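Local atomic coordinates of tRNA threonylcarbamoyladenosine biosynthesis protein TsaE (Haemophilus influenzae, PDB entry 1HTW), a protein that is required for forming the threonylcarbamoyl group on adenosine 37 of tRNAs that read codons beginning with adenine, and binds ATP and magnesium. Residues A[35-40]-A[120-125]; A[82-87]-A[108-113]. All blocks are in the same frame, centred on the assembly; numbering follows the deposited sequence.

Contact 1. Residues A[35-40]-A[120-125]; sequences MVYLNG and GILPEA. With NA (sodium ion), chain F; MG (magnesium ion), chain E.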
ATOM      1  N   MET A  35      -6.801  -3.308  -2.145  1.00 15.99           N
ATOM      2  CA  MET A  35      -6.443  -1.895  -2.436  1.00 21.19           C
ATOM      3  C   MET A  35      -5.995  -1.236  -1.127  1.00 20.99           C
ATOM      4  O   MET A  35      -6.733  -1.112  -0.165  1.00 19.11           O
ATOM      5  CB  MET A  35      -7.619  -1.172  -3.053  1.00 23.36           C
ATOM      6  CG  MET A  35      -8.209  -1.988  -4.259  1.00 31.57           C
ATOM      7  SD  MET A  35      -6.967  -1.847  -5.763  1.00 33.54           S
ATOM      8  CE  MET A  35      -6.925  -0.026  -6.009  1.00 30.48           C
ATOM      9  N   VAL A  36      -4.738  -0.754  -1.157  1.00 16.68           N
ATOM     10  CA  VAL A  36      -4.190  -0.080   0.037  1.00 16.52           C
ATOM     11  C   VAL A  36      -3.820   1.345  -0.413  1.00 16.89           C
ATOM     12  O   VAL A  36      -2.903   1.484  -1.220  1.00 19.34           O
ATOM     13  CB  VAL A  36      -2.947  -0.790   0.521  1.00 14.36           C
ATOM     14  CG1 VAL A  36      -2.483  -0.182   1.883  1.00 16.67           C
ATOM     15  CG2 VAL A  36      -3.260  -2.292   0.878  1.00 17.01           C
ATOM     16  N   TYR A  37      -4.446   2.344   0.216  1.00 13.70           N
ATOM     17  CA  TYR A  37      -4.079   3.729  -0.109  1.00 17.51           C
ATOM     18  C   TYR A  37      -3.123   4.223   0.971  1.00 17.87           C
ATOM     19  O   TYR A  37      -3.467   4.173   2.142  1.00 19.68           O
ATOM     20  CB  TYR A  37      -5.327   4.606  -0.041  1.00 16.20           C
ATOM     21  CG  TYR A  37      -6.328   4.463  -1.171  1.00 20.22           C
ATOM     22  CD1 TYR A  37      -6.282   3.435  -2.108  1.00 23.71           C
ATOM     23  CD2 TYR A  37      -7.360   5.380  -1.236  1.00 21.27           C
ATOM     24  CE1 TYR A  37      -7.266   3.350  -3.105  1.00 22.68           C
ATOM     25  CE2 TYR A  37      -8.328   5.312  -2.221  1.00 23.18           C
ATOM     26  CZ  TYR A  37      -8.264   4.295  -3.139  1.00 22.12           C
ATOM     27  OH  TYR A  37      -9.254   4.255  -4.120  1.00 25.97           O
ATOM     28  N   LEU A  38      -1.908   4.642   0.552  1.00 16.97           N
ATOM     29  CA  LEU A  38      -0.883   5.104   1.457  1.00 15.86           C
ATOM     30  C   LEU A  38      -0.865   6.650   1.421  1.00 17.34           C
ATOM     31  O   LEU A  38      -0.683   7.248   0.377  1.00 17.05           O
ATOM     32  CB  LEU A  38       0.517   4.613   1.028  1.00 12.78           C
ATOM     33  CG  LEU A  38       0.692   3.094   0.930  1.00 20.11           C
ATOM     34  CD1 LEU A  38       2.042   2.751   0.324  1.00 20.01           C
ATOM     35  CD2 LEU A  38       0.462   2.471   2.285  1.00 21.46           C
ATOM     36  N   ASN A  39      -1.220   7.228   2.573  1.00 16.36           N
ATOM     37  CA  ASN A  39      -1.416   8.676   2.677  1.00 19.58           C
ATOM     38  C   ASN A  39      -0.438   9.286   3.694  1.00 12.96           C
ATOM     39  O   ASN A  39       0.089   8.687   4.588  1.00 16.18           O
ATOM     40  CB  ASN A  39      -2.840   8.919   3.195  1.00 20.82           C
ATOM     41  CG  ASN A  39      -3.921   8.459   2.222  1.00 21.26           C
ATOM     42  OD1 ASN A  39      -3.740   8.564   0.984  1.00 22.34           O
ATOM     43  ND2 ASN A  39      -4.990   7.928   2.793  1.00 24.12           N
ATOM     44  N   GLY A  40      -0.113  10.567   3.380  1.00 20.88           N
ATOM     45  CA  GLY A  40       0.895  11.229   4.243  1.00 19.44           C
ATOM     46  C   GLY A  40       1.678  12.214   3.363  1.00 19.81           C
ATOM     47  O   GLY A  40       1.577  12.241   2.149  1.00 17.87           O
ATOM     48  N   GLY A 120     -12.278   8.165  -8.997  1.00 44.24           N
ATOM     49  CA  GLY A 120     -13.187   7.756 -10.050  1.00 46.44           C
ATOM     50  C   GLY A 120     -12.772   6.475 -10.741  1.00 45.67           C
ATOM     51  O   GLY A 120     -13.598   5.565 -10.917  1.00 54.29           O
ATOM     52  N   ILE A 121     -11.530   6.381 -11.203  1.00 43.54           N
ATOM     53  CA  ILE A 121     -11.048   5.204 -11.906  1.00 42.04           C
ATOM     54  C   ILE A 121     -10.548   4.127 -10.963  1.00 37.88           C
ATOM     55  O   ILE A 121     -10.834   2.940 -11.127  1.00 37.75           O
ATOM     56  CB  ILE A 121      -9.938   5.558 -12.913  1.00 52.74           C
ATOM     57  CG1 ILE A 121     -10.365   6.793 -13.717  1.00 59.15           C
ATOM     58  CG2 ILE A 121      -9.652   4.394 -13.842  1.00 55.67           C
ATOM     59  CD1 ILE A 121     -11.129   6.452 -14.976  1.00 52.09           C
ATOM     60  N   LEU A 122      -9.777   4.530  -9.955  1.00 37.94           N
ATOM     61  CA  LEU A 122      -9.228   3.543  -9.007  1.00 33.76           C
ATOM     62  C   LEU A 122     -10.359   2.880  -8.217  1.00 31.57           C
ATOM     63  O   LEU A 122     -11.142   3.599  -7.590  1.00 33.66           O
ATOM     64  CB  LEU A 122      -8.421   4.332  -7.950  1.00 51.07           C
ATOM     65  CG  LEU A 122      -6.921   4.452  -8.053  1.00 46.07           C
ATOM     66  CD1 LEU A 122      -6.380   5.140  -6.794  1.00 32.30           C
ATOM     67  CD2 LEU A 122      -6.251   3.098  -8.236  1.00 44.99           C
ATOM     68  N   PRO A 123     -10.266   1.572  -8.005  1.00 32.40           N
ATOM     69  CA  PRO A 123     -11.186   0.886  -7.123  1.00 31.15           C
ATOM     70  C   PRO A 123     -11.031   1.471  -5.705  1.00 34.56           C
ATOM     71  O   PRO A 123      -9.948   1.953  -5.357  1.00 29.17           O
ATOM     72  CB  PRO A 123     -10.735  -0.566  -7.141  1.00 33.62           C
ATOM     73  CG  PRO A 123      -9.866  -0.704  -8.344  1.00 40.64           C
ATOM     74  CD  PRO A 123      -9.287   0.667  -8.623  1.00 39.42           C
ATOM     75  N   GLU A 124     -12.107   1.447  -4.945  1.00 32.10           N
ATOM     76  CA  GLU A 124     -12.138   2.011  -3.607  1.00 29.69           C
ATOM     77  C   GLU A 124     -11.137   1.251  -2.727  1.00 27.76           C
ATOM     78  O   GLU A 124     -10.857   0.090  -3.005  1.00 24.32           O
ATOM     79  CB  GLU A 124     -13.526   1.911  -2.984  1.00 45.17           C
ATOM     80  CG  GLU A 124     -13.634   2.538  -1.604  1.00 73.08           C
ATOM     81  CD  GLU A 124     -14.609   1.809  -0.699  1.00 81.98           C
ATOM     82  OE1 GLU A 124     -15.564   1.193  -1.221  1.00 80.50           O
ATOM     83  OE2 GLU A 124     -14.394   1.835   0.532  1.00 76.01           O
ATOM     84  N   ALA A 125     -10.599   1.953  -1.726  1.00 22.65           N
ATOM     85  CA  ALA A 125      -9.617   1.320  -0.857  1.00 18.95           C
ATOM     86  C   ALA A 125     -10.256   0.315   0.109  1.00 22.41           C
ATOM     87  O   ALA A 125     -11.328   0.574   0.619  1.00 25.43           O
ATOM     88  CB  ALA A 125      -8.907   2.364   0.009  1.00 19.92           C
TER
HETATM   89 NA    NA F 563      -2.787   7.247  -1.510  1.00 28.13          NA
HETATM   90 MG    MG E 562       0.003  13.447   0.836  1.00 36.46          MG
HETATM   91  O   HOH W   1      -1.623  11.990   1.438  1.00 23.94           O
HETATM   92  O   HOH W   2       1.310  15.338   0.076  1.00 40.32           O
HETATM   93  O   HOH W   3       0.700  11.980  -0.998  1.00 32.66           O
HETATM   94  O   HOH W   4      -0.621  14.642   2.922  1.00 30.68           O
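The methyl group of Ala125 sits squarely over one face of the Tyr37 ring, its CB 3.4 Å from the ring centroid and only 6° off the normal, a CH-pi contact in which the small side chain lets the backbone of 120-125 come close to the aromatic plane. At the far end of the same ring, Tyr37 OH donates a hydrogen bond to Pro123 O, at 2.7 Å. The hydroxyl approaches this carbonyl from above its plane, 32° out of it, while the carbonyl oxygen itself lies near the plane of the ring at its edge. A phenol suits this place because its face packs on carbon while its tip binds a backbone oxygen of an irregular segment. Strand 34-39 is the strand that leads into the phosphate-binding loop of this P-loop NTPase: Gly40, whose O binds a hydrated magnesium ion, belongs to what fits the Walker A motif. Beside the tyrosine, Met35 bends at chi2 and chi3, so that its chain crosses Pro123 at about a right angle. Its CE thereby lies 3.6 Å from Pro123 CD and 3.9 Å from Leu122 CD2, the flexible thioether reaching both a rigid ring and a branched chain. Further out, backbone bonds to Ile127 and Val129 fix the position of Tyr37 along the neighbouring strand. Next along the strand, Leu38 O (2.8 Å) and Asn39 OD1 bind a sodium ion, whose coordination is completed by Ile112 and Ser115.

Contact 2. Residues A[82-87]-A[108-113]; sequences YHFDLY and SICLIE. With NA (sodium ion), chain F; MG (magnesium ion), chain D.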
ATOM      1  N   TYR A  82       1.509  -4.523  -6.923  1.00 13.85           N
ATOM      2  CA  TYR A  82       1.664  -3.329  -7.757  1.00 17.34           C
ATOM      3  C   TYR A  82       1.820  -2.071  -6.875  1.00 20.92           C
ATOM      4  O   TYR A  82       1.062  -1.910  -5.957  1.00 18.25           O
ATOM      5  CB  TYR A  82       0.464  -3.136  -8.674  1.00 14.33           C
ATOM      6  CG  TYR A  82       0.397  -4.300  -9.652  1.00 18.11           C
ATOM      7  CD1 TYR A  82       1.155  -4.349 -10.782  1.00 22.78           C
ATOM      8  CD2 TYR A  82      -0.416  -5.391  -9.303  1.00 27.67           C
ATOM      9  CE1 TYR A  82       1.091  -5.453 -11.638  1.00 26.60           C
ATOM     10  CE2 TYR A  82      -0.414  -6.525 -10.127  1.00 23.56           C
ATOM     11  CZ  TYR A  82       0.323  -6.532 -11.268  1.00 30.14           C
ATOM     12  OH  TYR A  82       0.214  -7.634 -12.127  1.00 29.49           O
ATOM     13  N   HIS A  83       2.940  -1.392  -7.110  1.00 16.98           N
ATOM     14  CA  HIS A  83       3.194  -0.148  -6.315  1.00 17.11           C
ATOM     15  C   HIS A  83       2.903   0.996  -7.269  1.00 17.47           C
ATOM     16  O   HIS A  83       3.434   1.114  -8.385  1.00 18.42           O
ATOM     17  CB  HIS A  83       4.681  -0.152  -5.902  1.00 15.65           C
ATOM     18  CG  HIS A  83       5.062   1.104  -5.136  1.00 16.35           C
ATOM     19  ND1 HIS A  83       6.360   1.527  -5.086  1.00 20.49           N
ATOM     20  CD2 HIS A  83       4.309   1.941  -4.400  1.00 23.08           C
ATOM     21  CE1 HIS A  83       6.420   2.642  -4.346  1.00 19.54           C
ATOM     22  NE2 HIS A  83       5.199   2.902  -3.876  1.00 19.19           N
ATOM     23  N   PHE A  84       1.978   1.863  -6.836  1.00 17.05           N
ATOM     24  CA  PHE A  84       1.614   3.036  -7.656  1.00 17.67           C
ATOM     25  C   PHE A  84       2.026   4.328  -6.964  1.00 25.30           C
ATOM     26  O   PHE A  84       1.911   4.406  -5.749  1.00 22.04           O
ATOM     27  CB  PHE A  84       0.085   3.089  -7.805  1.00 17.65           C
ATOM     28  CG  PHE A  84      -0.493   2.009  -8.688  1.00 18.73           C
ATOM     29  CD1 PHE A  84      -0.775   0.766  -8.117  1.00 25.54           C
ATOM     30  CD2 PHE A  84      -0.922   2.301  -9.971  1.00 22.22           C
ATOM     31  CE1 PHE A  84      -1.362  -0.229  -8.891  1.00 27.53           C
ATOM     32  CE2 PHE A  84      -1.480   1.288 -10.749  1.00 22.24           C
ATOM     33  CZ  PHE A  84      -1.682   0.053 -10.202  1.00 24.71           C
ATOM     34  N   ASP A  85       2.612   5.249  -7.743  1.00 20.14           N
ATOM     35  CA  ASP A  85       2.777   6.635  -7.252  1.00 19.43           C
ATOM     36  C   ASP A  85       2.117   7.504  -8.333  1.00 24.95           C
ATOM     37  O   ASP A  85       2.665   7.572  -9.445  1.00 25.23           O
ATOM     38  CB  ASP A  85       4.223   7.082  -7.094  1.00 24.38           C
ATOM     39  CG  ASP A  85       4.183   8.539  -6.497  1.00 24.75           C
ATOM     40  OD1 ASP A  85       3.142   9.177  -6.688  1.00 30.51           O
ATOM     41  OD2 ASP A  85       5.131   8.904  -5.820  1.00 43.06           O
ATOM     42  N   LEU A  86       0.957   8.024  -8.049  1.00 21.49           N
ATOM     43  CA  LEU A  86       0.077   8.673  -8.964  1.00 21.30           C
ATOM     44  C   LEU A  86       0.274  10.198  -9.027  1.00 22.03           C
ATOM     45  O   LEU A  86      -0.554  10.865  -9.633  1.00 25.96           O
ATOM     46  CB  LEU A  86      -1.394   8.379  -8.783  1.00 23.82           C
ATOM     47  CG  LEU A  86      -1.858   6.912  -8.824  1.00 23.71           C
ATOM     48  CD1 LEU A  86      -3.355   6.782  -8.698  1.00 29.50           C
ATOM     49  CD2 LEU A  86      -1.342   6.237 -10.094  1.00 29.96           C
ATOM     50  N   TYR A  87       1.338  10.637  -8.375  1.00 23.38           N
ATOM     51  CA  TYR A  87       1.564  12.087  -8.302  1.00 32.29           C
ATOM     52  C   TYR A  87       1.501  12.760  -9.662  1.00 38.00           C
ATOM     53  O   TYR A  87       0.877  13.825  -9.796  1.00 37.90           O
ATOM     54  CB  TYR A  87       2.905  12.382  -7.626  1.00 31.00           C
ATOM     55  CG  TYR A  87       3.061  13.896  -7.447  1.00 45.44           C
ATOM     56  CD1 TYR A  87       1.994  14.636  -6.960  1.00 41.72           C
ATOM     57  CD2 TYR A  87       4.226  14.543  -7.803  1.00 53.70           C
ATOM     58  CE1 TYR A  87       2.103  16.012  -6.807  1.00 49.05           C
ATOM     59  CE2 TYR A  87       4.343  15.920  -7.662  1.00 51.03           C
ATOM     60  CZ  TYR A  87       3.287  16.638  -7.151  1.00 50.99           C
ATOM     61  OH  TYR A  87       3.394  18.000  -7.000  1.00 52.72           O
ATOM     62  N   SER A 108      -4.214  -9.757  -6.721  1.00 21.29           N
ATOM     63  CA  SER A 108      -2.977  -8.954  -6.466  1.00 20.51           C
ATOM     64  C   SER A 108      -3.140  -8.140  -5.188  1.00 24.10           C
ATOM     65  O   SER A 108      -4.131  -8.164  -4.488  1.00 18.80           O
ATOM     66  CB  SER A 108      -2.846  -8.004  -7.652  1.00 14.71           C
ATOM     67  OG  SER A 108      -3.846  -7.015  -7.691  1.00 20.40           O
ATOM     68  N   ILE A 109      -2.036  -7.409  -4.905  1.00 15.91           N
ATOM     69  CA  ILE A 109      -2.106  -6.415  -3.778  1.00 16.02           C
ATOM     70  C   ILE A 109      -1.657  -5.095  -4.474  1.00 20.17           C
ATOM     71  O   ILE A 109      -0.657  -5.158  -5.179  1.00 16.85           O
ATOM     72  CB  ILE A 109      -1.089  -6.774  -2.701  1.00 16.90           C
ATOM     73  CG1 ILE A 109      -1.640  -7.986  -1.886  1.00 19.43           C
ATOM     74  CG2 ILE A 109      -0.990  -5.586  -1.716  1.00 16.39           C
ATOM     75  CD1 ILE A 109      -0.686  -8.717  -1.062  1.00 22.29           C
ATOM     76  N   CYS A 110      -2.379  -4.010  -4.242  1.00 15.84           N
ATOM     77  CA  CYS A 110      -1.993  -2.762  -4.912  1.00 18.68           C
ATOM     78  C   CYS A 110      -1.704  -1.746  -3.748  1.00 17.09           C
ATOM     79  O   CYS A 110      -2.577  -1.573  -2.896  1.00 19.44           O
ATOM     80  CB  CYS A 110      -3.094  -2.213  -5.767  1.00 19.50           C
ATOM     81  SG  CYS A 110      -3.424  -3.262  -7.273  1.00 22.93           S
ATOM     82  N   LEU A 111      -0.558  -1.111  -3.880  1.00 17.62           N
ATOM     83  CA  LEU A 111      -0.183  -0.132  -2.785  1.00 14.56           C
ATOM     84  C   LEU A 111      -0.030   1.216  -3.494  1.00 17.39           C
ATOM     85  O   LEU A 111       0.783   1.288  -4.432  1.00 19.18           O
ATOM     86  CB  LEU A 111       1.170  -0.593  -2.242  1.00 14.73           C
ATOM     87  CG  LEU A 111       1.264  -2.080  -1.798  1.00 18.52           C
ATOM     88  CD1 LEU A 111       2.708  -2.443  -1.415  1.00 21.51           C
ATOM     89  CD2 LEU A 111       0.378  -2.305  -0.527  1.00 18.85           C
ATOM     90  N   ILE A 112      -0.860   2.161  -3.115  1.00 18.05           N
ATOM     91  CA  ILE A 112      -1.067   3.347  -3.906  1.00 17.22           C
ATOM     92  C   ILE A 112      -0.713   4.634  -3.156  1.00 22.47           C
ATOM     93  O   ILE A 112      -1.332   4.932  -2.146  1.00 19.20           O
ATOM     94  CB  ILE A 112      -2.519   3.398  -4.362  1.00 15.61           C
ATOM     95  CG1 ILE A 112      -2.778   2.081  -5.209  1.00 20.78           C
ATOM     96  CG2 ILE A 112      -2.844   4.612  -5.209  1.00 21.33           C
ATOM     97  CD1 ILE A 112      -4.161   2.060  -5.799  1.00 38.81           C
ATOM     98  N   GLU A 113       0.234   5.364  -3.718  1.00 19.76           N
ATOM     99  CA  GLU A 113       0.574   6.713  -3.210  1.00 18.70           C
ATOM    100  C   GLU A 113      -0.105   7.722  -4.088  1.00 19.92           C
ATOM    101  O   GLU A 113      -0.347   7.509  -5.284  1.00 20.55           O
ATOM    102  CB  GLU A 113       2.096   6.928  -3.210  1.00 14.44           C
ATOM    103  CG  GLU A 113       2.836   6.027  -2.242  1.00 19.11           C
ATOM    104  CD  GLU A 113       4.314   6.184  -2.175  1.00 26.70           C
ATOM    105  OE1 GLU A 113       4.786   7.355  -2.008  1.00 19.71           O
ATOM    106  OE2 GLU A 113       5.039   5.176  -2.175  1.00 23.93           O
TER
HETATM  107 NA    NA F 563      -2.787   7.247  -1.510  1.00 28.13          NA
HETATM  108 MG    MG D 561       6.868   7.971  -1.923  1.00 22.59          MG
HETATM  109  O   HOH W   5       6.874   7.915  -4.196  1.00 27.95           O
HETATM  110  O   HOH W   6       6.278  10.013  -2.031  1.00 23.47           O
HETATM  111  O   HOH W   7       8.966   8.561  -2.149  1.00 24.39           O
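His83 carries CG anti to the backbone N (chi1 178°), whereas Glu113 sets CG anti to its carbonyl carbon (chi1 -66°) and runs extended beyond it, so the imidazole and the carboxylate converge on one face of the sheet. There His83 NE2 donates to Glu113 OE2 at 2.8 Å; the oxygen lies in the imidazole plane, but the donor stands above the carboxylate plane. The other oxygen, Glu113 OE1, binds magnesium at 2.2 Å, so the histidine helps to set the rotation of a metal ligand. Asp85 is second shell: its OD2 accepts from a magnesium-bound water at 2.6 Å, while OD1 closes an Asx turn with Tyr87 N. Its carboxylate lies near that of Glu113, a like-charge pair that the metal would be expected to ease. Beneath them the parallel strands exchange regular backbone bonds, among them Phe84 N to Leu111 O, 2.7 Å and nearly straight at 174°. The other face is mainly aromatic and apolar: Phe84 CD1 packs 3.8 Å from Ile112 CG1, the chains side by side, and Cys110 SG meets the Tyr82 and Phe84 rings obliquely. Thr47 OG1 binds the same magnesium, and ADP touches Glu113. Strand 109-113 lies between 79-85 and 34-39, with helix 46-56 over the His83, Leu111 and Glu113 face and helix 100-104 against Phe84 and Cys110.

Overall arrangement
From the N terminus, strand 3-8 and helix 11-28 lead to strand 34-39; the chain then passes through helix 46-56 and strand 71-76 before returning along strand 79-85. Two short helices, 94-97 and 100-104, carry it to strand 109-113, where contact 2 closes the smaller loop. Only afterwards does segment 120-125 come back to strand 34-39, so contact 1 closes a longer loop that contains contact 2 entirely. The two meet in the sheet, since strands 34-39 and 109-113 are neighbours, probably joined by bonds such as Leu38 N to Ile112 O. Ile112 CD1 also packs against Met35 and Leu122, and both contacts supply ligands to one sodium ion.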